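PDB 6VC5: endoglucanase from Komagataeibacter sucrofermentans, which probably hydrolyses internal beta-1,4-glucosidic linkages in cellulose and related beta-glucans, as an endoglucanase of glycosyl hydrolase family 8. Local coordinates for residues Asp68-Trp73 with Lys86-Asp91; Ile96-Ala101 with Asn118-Val123. All blocks are in the same frame, centred on the assembly; numbering follows the deposited sequence.

Contact 1: residues Asp68-Trp73 with Lys86-Asp91; sequences DALFSW and KNNATD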
loop_
_atom_site.group_PDB
_atom_site.type_symbol
_atom_site.label_atom_id
_atom_site.label_comp_id
_atom_site.label_asym_id
_atom_site.label_seq_id
_atom_site.Cartn_x
_atom_site.Cartn_y
_atom_site.Cartn_z
ATOM N N ASP A 68 18.065 4.842 11.395
ATOM C CA ASP A 68 16.931 5.654 10.966
ATOM C C ASP A 68 15.656 4.933 11.394
ATOM O O ASP A 68 15.702 3.840 11.966
ATOM C CB ASP A 68 16.974 5.994 9.464
ATOM C CG ASP A 68 17.021 4.763 8.570
ATOM O OD1 ASP A 68 16.083 3.942 8.606
ATOM O OD2 ASP A 68 18.000 4.628 7.805
ATOM N N ALA A 69 14.508 5.550 11.118
ATOM C CA ALA A 69 13.240 5.013 11.594
ATOM C C ALA A 69 12.530 4.134 10.568
ATOM O O ALA A 69 11.426 3.659 10.841
ATOM C CB ALA A 69 12.310 6.151 12.043
ATOM N N LEU A 70 13.139 3.890 9.409
ATOM C CA LEU A 70 12.528 3.009 8.422
ATOM C C LEU A 70 12.721 1.549 8.835
ATOM O O LEU A 70 13.390 1.243 9.828
ATOM C CB LEU A 70 13.086 3.312 7.037
ATOM C CG LEU A 70 13.034 4.786 6.614
ATOM C CD1 LEU A 70 13.567 4.936 5.200
ATOM C CD2 LEU A 70 11.606 5.293 6.697
ATOM N N PHE A 71 12.160 0.631 8.043
ATOM C CA PHE A 71 12.053 -0.775 8.421
ATOM C C PHE A 71 12.681 -1.664 7.366
ATOM O O PHE A 71 12.419 -1.505 6.170
ATOM C CB PHE A 71 10.581 -1.180 8.609
ATOM C CG PHE A 71 9.925 -0.462 9.732
ATOM C CD1 PHE A 71 9.855 -1.042 10.984
ATOM C CD2 PHE A 71 9.401 0.811 9.537
ATOM C CE1 PHE A 71 9.284 -0.368 12.044
ATOM C CE2 PHE A 71 8.818 1.486 10.579
ATOM C CZ PHE A 71 8.763 0.902 11.837
ATOM N N SER A 72 13.489 -2.619 7.808
ATOM C CA SER A 72 13.904 -3.675 6.897
ATOM C C SER A 72 12.666 -4.414 6.402
ATOM O O SER A 72 11.719 -4.635 7.154
ATOM C CB SER A 72 14.827 -4.634 7.630
ATOM O OG SER A 72 16.017 -3.976 8.041
ATOM N N TRP A 73 12.664 -4.785 5.121
ATOM C CA TRP A 73 11.407 -5.216 4.515
ATOM C C TRP A 73 10.975 -6.615 4.956
ATOM O O TRP A 73 9.776 -6.918 4.915
ATOM C CB TRP A 73 11.471 -5.112 2.991
ATOM C CG TRP A 73 12.266 -6.179 2.326
ATOM C CD1 TRP A 73 13.633 -6.263 2.250
ATOM C CD2 TRP A 73 11.753 -7.307 1.615
ATOM N NE1 TRP A 73 13.994 -7.387 1.533
ATOM C CE2 TRP A 73 12.856 -8.042 1.138
ATOM C CE3 TRP A 73 10.459 -7.767 1.338
ATOM C CZ2 TRP A 73 12.708 -9.220 0.403
ATOM C CZ3 TRP A 73 10.311 -8.940 0.610
ATOM C CH2 TRP A 73 11.431 -9.652 0.152
ATOM N N LYS A 86 18.770 -5.198 4.620
ATOM C CA LYS A 86 18.285 -4.005 5.306
ATOM C C LYS A 86 17.466 -3.085 4.410
ATOM O O LYS A 86 16.986 -2.052 4.891
ATOM C CB LYS A 86 19.449 -3.223 5.923
ATOM C CG LYS A 86 20.318 -4.041 6.881
ATOM C CD LYS A 86 19.513 -4.652 8.017
ATOM C CE LYS A 86 20.443 -5.313 9.029
ATOM N NZ LYS A 86 19.702 -6.060 10.084
ATOM N N ASN A 87 17.292 -3.422 3.131
ATOM C CA ASN A 87 16.482 -2.589 2.250
ATOM C C ASN A 87 15.067 -2.449 2.812
ATOM O O ASN A 87 14.517 -3.383 3.406
ATOM C CB ASN A 87 16.442 -3.217 0.852
ATOM C CG ASN A 87 16.060 -2.228 -0.228
ATOM O OD1 ASN A 87 16.146 -1.020 -0.036
ATOM N ND2 ASN A 87 15.655 -2.740 -1.384
ATOM N N ASN A 88 14.478 -1.275 2.629
ATOM C CA ASN A 88 13.127 -0.998 3.085
ATOM C C ASN A 88 12.153 -1.045 1.915
ATOM O O ASN A 88 12.543 -1.061 0.738
ATOM C CB ASN A 88 13.073 0.381 3.743
ATOM C CG ASN A 88 13.288 1.486 2.742
ATOM O OD1 ASN A 88 14.349 1.561 2.108
ATOM N ND2 ASN A 88 12.270 2.338 2.567
ATOM N N ALA A 89 10.870 -1.094 2.254
ATOM C CA ALA A 89 9.783 -0.946 1.295
ATOM C C ALA A 89 8.930 0.214 1.780
ATOM O O ALA A 89 8.338 0.148 2.864
ATOM C CB ALA A 89 8.943 -2.221 1.173
ATOM N N THR A 90 8.863 1.273 0.976
ATOM C CA THR A 90 8.253 2.508 1.447
ATOM C C THR A 90 6.772 2.337 1.784
ATOM O O THR A 90 6.261 3.032 2.670
ATOM C CB THR A 90 8.495 3.584 0.393
ATOM O OG1 THR A 90 9.910 3.767 0.245
ATOM C CG2 THR A 90 7.884 4.920 0.808
ATOM N N ASP A 91 6.065 1.414 1.123
ATOM C CA ASP A 91 4.665 1.226 1.482
ATOM C C ASP A 91 4.527 0.628 2.876
ATOM O O ASP A 91 3.633 1.019 3.630
ATOM C CB ASP A 91 3.897 0.450 0.402
ATOM C CG ASP A 91 4.315 -1.004 0.275
ATOM O OD1 ASP A 91 5.487 -1.344 0.539
ATOM O OD2 ASP A 91 3.448 -1.805 -0.152
HETATM O O HOH W 1 9.973 -1.319 5.006
HETATM O O HOH W 2 17.039 -4.268 10.856
#
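Leu70-Trp73 and Lys86-Ala89 meet in a largely backbone-led contact between two irregular segments, one preceding strand 74-76 and the other running into helix 90-106. Their end-to-end directions are 90° apart. One direct hydrogen bond joins them: Trp73 N donates to Asn87 O over 2.9 Å, in the carbonyl plane but bent at the hydrogen to 136°. The same oxygen lies at the edge of the indole, 3.2 Å from Trp73 CD1, while NE1 of that ring is bonded to Asp85. Trp73 CB meets the methyl of Ala89.

Phe71 O is close to Asn88, 3.1 Å from its CB and in a CA-H...O contact with its CA. A water bridges Phe71 O and Ala89 N, accepting from the latter, which belongs to the N-cap residue of helix 90-106. Asn88 ND2 lies 3.9 Å from Leu70 CD1 and is hydrogen-bonded to Asp93, while OD1 accepts from Ala141 N. Beside the exposed Lys86, Ser72 OG lies 3.6 Å from Lys86 CD, and a second water links OG to Lys86 NZ, weakly on the lysine side; NZ also bonds to Val83 O. Ala89-Asp91 are the Ala-Thr-Asp that begins the family 8 sequence signature, and here the loop before strand 74-76 crosses the N-terminal start of helix 90-106.

Contact 2: residues Ile96-Ala101 with Asn118-Val123; sequences IALALA and NIYGDV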
loop_
_atom_site.group_PDB
_atom_site.type_symbol
_atom_site.label_atom_id
_atom_site.label_comp_id
_atom_site.label_asym_id
_atom_site.label_seq_id
_atom_site.Cartn_x
_atom_site.Cartn_y
_atom_site.Cartn_z
ATOM N N ILE A 96 2.821 1.384 8.473
ATOM C CA ILE A 96 3.136 1.362 9.897
ATOM C C ILE A 96 2.936 2.751 10.504
ATOM O O ILE A 96 2.339 2.902 11.576
ATOM C CB ILE A 96 4.565 0.822 10.102
ATOM C CG1 ILE A 96 4.623 -0.667 9.743
ATOM C CG2 ILE A 96 5.022 1.059 11.526
ATOM C CD1 ILE A 96 6.048 -1.229 9.647
ATOM N N ALA A 97 3.430 3.793 9.825
ATOM C CA ALA A 97 3.278 5.151 10.340
ATOM C C ALA A 97 1.809 5.557 10.451
ATOM O O ALA A 97 1.397 6.143 11.459
ATOM C CB ALA A 97 4.040 6.135 9.454
ATOM N N LEU A 98 1.002 5.255 9.429
ATOM C CA LEU A 98 -0.423 5.581 9.503
ATOM C C LEU A 98 -1.094 4.859 10.664
ATOM O O LEU A 98 -1.876 5.462 11.411
ATOM C CB LEU A 98 -1.121 5.231 8.189
ATOM C CG LEU A 98 -2.635 5.457 8.161
ATOM C CD1 LEU A 98 -2.984 6.909 8.384
ATOM C CD2 LEU A 98 -3.149 4.997 6.810
ATOM N N ALA A 99 -0.760 3.577 10.857
ATOM C CA ALA A 99 -1.352 2.814 11.956
ATOM C C ALA A 99 -0.979 3.402 13.316
ATOM O O ALA A 99 -1.815 3.465 14.229
ATOM C CB ALA A 99 -0.890 1.359 11.865
ATOM N N LEU A 100 0.288 3.809 13.478
ATOM C CA LEU A 100 0.712 4.452 14.724
ATOM C C LEU A 100 -0.010 5.772 14.958
ATOM O O LEU A 100 -0.370 6.091 16.098
ATOM C CB LEU A 100 2.228 4.672 14.711
ATOM C CG LEU A 100 3.001 3.391 14.989
ATOM C CD1 LEU A 100 4.417 3.502 14.478
ATOM C CD2 LEU A 100 2.994 3.071 16.475
ATOM N N ALA A 101 -0.218 6.553 13.896
ATOM C CA ALA A 101 -0.980 7.790 14.024
ATOM C C ALA A 101 -2.401 7.502 14.484
ATOM O O ALA A 101 -2.919 8.160 15.388
ATOM C CB ALA A 101 -0.986 8.540 12.693
ATOM N N ASN A 118 8.473 10.157 13.662
ATOM C CA ASN A 118 9.845 9.746 13.357
ATOM C C ASN A 118 9.924 9.013 12.021
ATOM O O ASN A 118 10.829 9.275 11.219
ATOM C CB ASN A 118 10.400 8.868 14.474
ATOM C CG ASN A 118 10.695 9.655 15.736
ATOM O OD1 ASN A 118 10.799 10.881 15.701
ATOM N ND2 ASN A 118 10.817 8.957 16.856
ATOM N N ILE A 119 8.983 8.096 11.760
ATOM C CA ILE A 119 8.967 7.393 10.476
ATOM C C ILE A 119 8.727 8.372 9.335
ATOM O O ILE A 119 9.415 8.338 8.306
ATOM C CB ILE A 119 7.909 6.275 10.481
ATOM C CG1 ILE A 119 8.218 5.249 11.574
ATOM C CG2 ILE A 119 7.837 5.597 9.111
ATOM C CD1 ILE A 119 7.019 4.379 11.949
ATOM N N TYR A 120 7.704 9.222 9.475
ATOM C CA TYR A 120 7.374 10.146 8.389
ATOM C C TYR A 120 8.551 11.058 8.086
ATOM O O TYR A 120 8.850 11.330 6.915
ATOM C CB TYR A 120 6.150 10.987 8.757
ATOM C CG TYR A 120 4.816 10.280 8.638
ATOM C CD1 TYR A 120 4.470 9.567 7.495
ATOM C CD2 TYR A 120 3.876 10.377 9.658
ATOM C CE1 TYR A 120 3.231 8.936 7.381
ATOM C CE2 TYR A 120 2.635 9.760 9.560
ATOM C CZ TYR A 120 2.313 9.046 8.425
ATOM O OH TYR A 120 1.086 8.435 8.325
ATOM N N GLY A 121 9.229 11.536 9.133
ATOM C CA GLY A 121 10.391 12.384 8.933
ATOM C C GLY A 121 11.464 11.710 8.096
ATOM O O GLY A 121 12.067 12.337 7.220
ATOM N N ASP A 122 11.714 10.427 8.349
ATOM C CA ASP A 122 12.733 9.719 7.581
ATOM C C ASP A 122 12.269 9.327 6.175
ATOM O O ASP A 122 13.096 9.277 5.260
ATOM C CB ASP A 122 13.257 8.526 8.381
ATOM C CG ASP A 122 14.379 8.927 9.332
ATOM O OD1 ASP A 122 15.005 9.989 9.092
ATOM O OD2 ASP A 122 14.639 8.198 10.311
ATOM N N VAL A 123 10.979 9.055 5.967
ATOM C CA VAL A 123 10.486 8.886 4.598
ATOM C C VAL A 123 10.727 10.156 3.790
ATOM O O VAL A 123 11.239 10.114 2.664
ATOM C CB VAL A 123 9.001 8.483 4.593
ATOM C CG1 VAL A 123 8.428 8.533 3.164
ATOM C CG2 VAL A 123 8.829 7.097 5.172
#
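Ala97 and Ile119 are the closest backbone pair, CA to CA 6.1 Å, where helices 90-106 and 110-126 pack roughly antiparallel, their local axes 9.7 Å apart and crossing at -148°. Ala97 points toward the other helix, and its CB touches two residues at once. It meets Ile119 CG2 at 3.9 Å and also sits over a face of the Tyr120 ring in a CH-pi contact, 3.7 Å from the centroid and displaced toward the rim, so that CZ is the nearest ring atom at 3.5 Å.

Ile119 reaches further with CD1, which is anti to its CA (chi2 161°). That methyl approaches Leu100 CD1 at 3.7 Å and Ile96 CG2 at 3.9 Å, its side chain crossing both partners at about a right angle. No hydrogen bond crosses between the two segments. Tyr120 OH lies close to the backbone of Leu98 without hydrogen-bonding to its N; its hydrogen bond is with Ser161 OG on helix 159-169, whose Gln164 and Ala165 also touch the tyrosine. An alanine in place of Tyr120 would probably leave Ala97 CB without the ring that covers it and Ser161 OG without its phenolic mate, opening a gap where the three helices meet. Ile96, Leu98 and Leu100 also pack on helix 33-46. The pair forms a helical hairpin closed by a short turn, consistent with the (alpha/alpha)6 barrel of family 8 enzymes.

How the contacts relate
The two contacts lie on the same side of the chain's centre, their centres about 11 Å apart. They come in series: contact 1 closes at the start of helix 90-106, and contact 2 then pairs the middle of that helix with helix 110-126. The loop of contact 1 also reaches the second helix. Ala69 N probably hydrogen-bonds to Asp122 OD2 at 2.8 Å, and Leu70 CD2 packs on Val123 CG2 at 3.6 Å. Phe71 touches both Ile96 and Ile119, so the loop before strand 74-76 rests on both helices of the hairpin, tying the approach to helix 90-106 to the helical body of the family 8 domain.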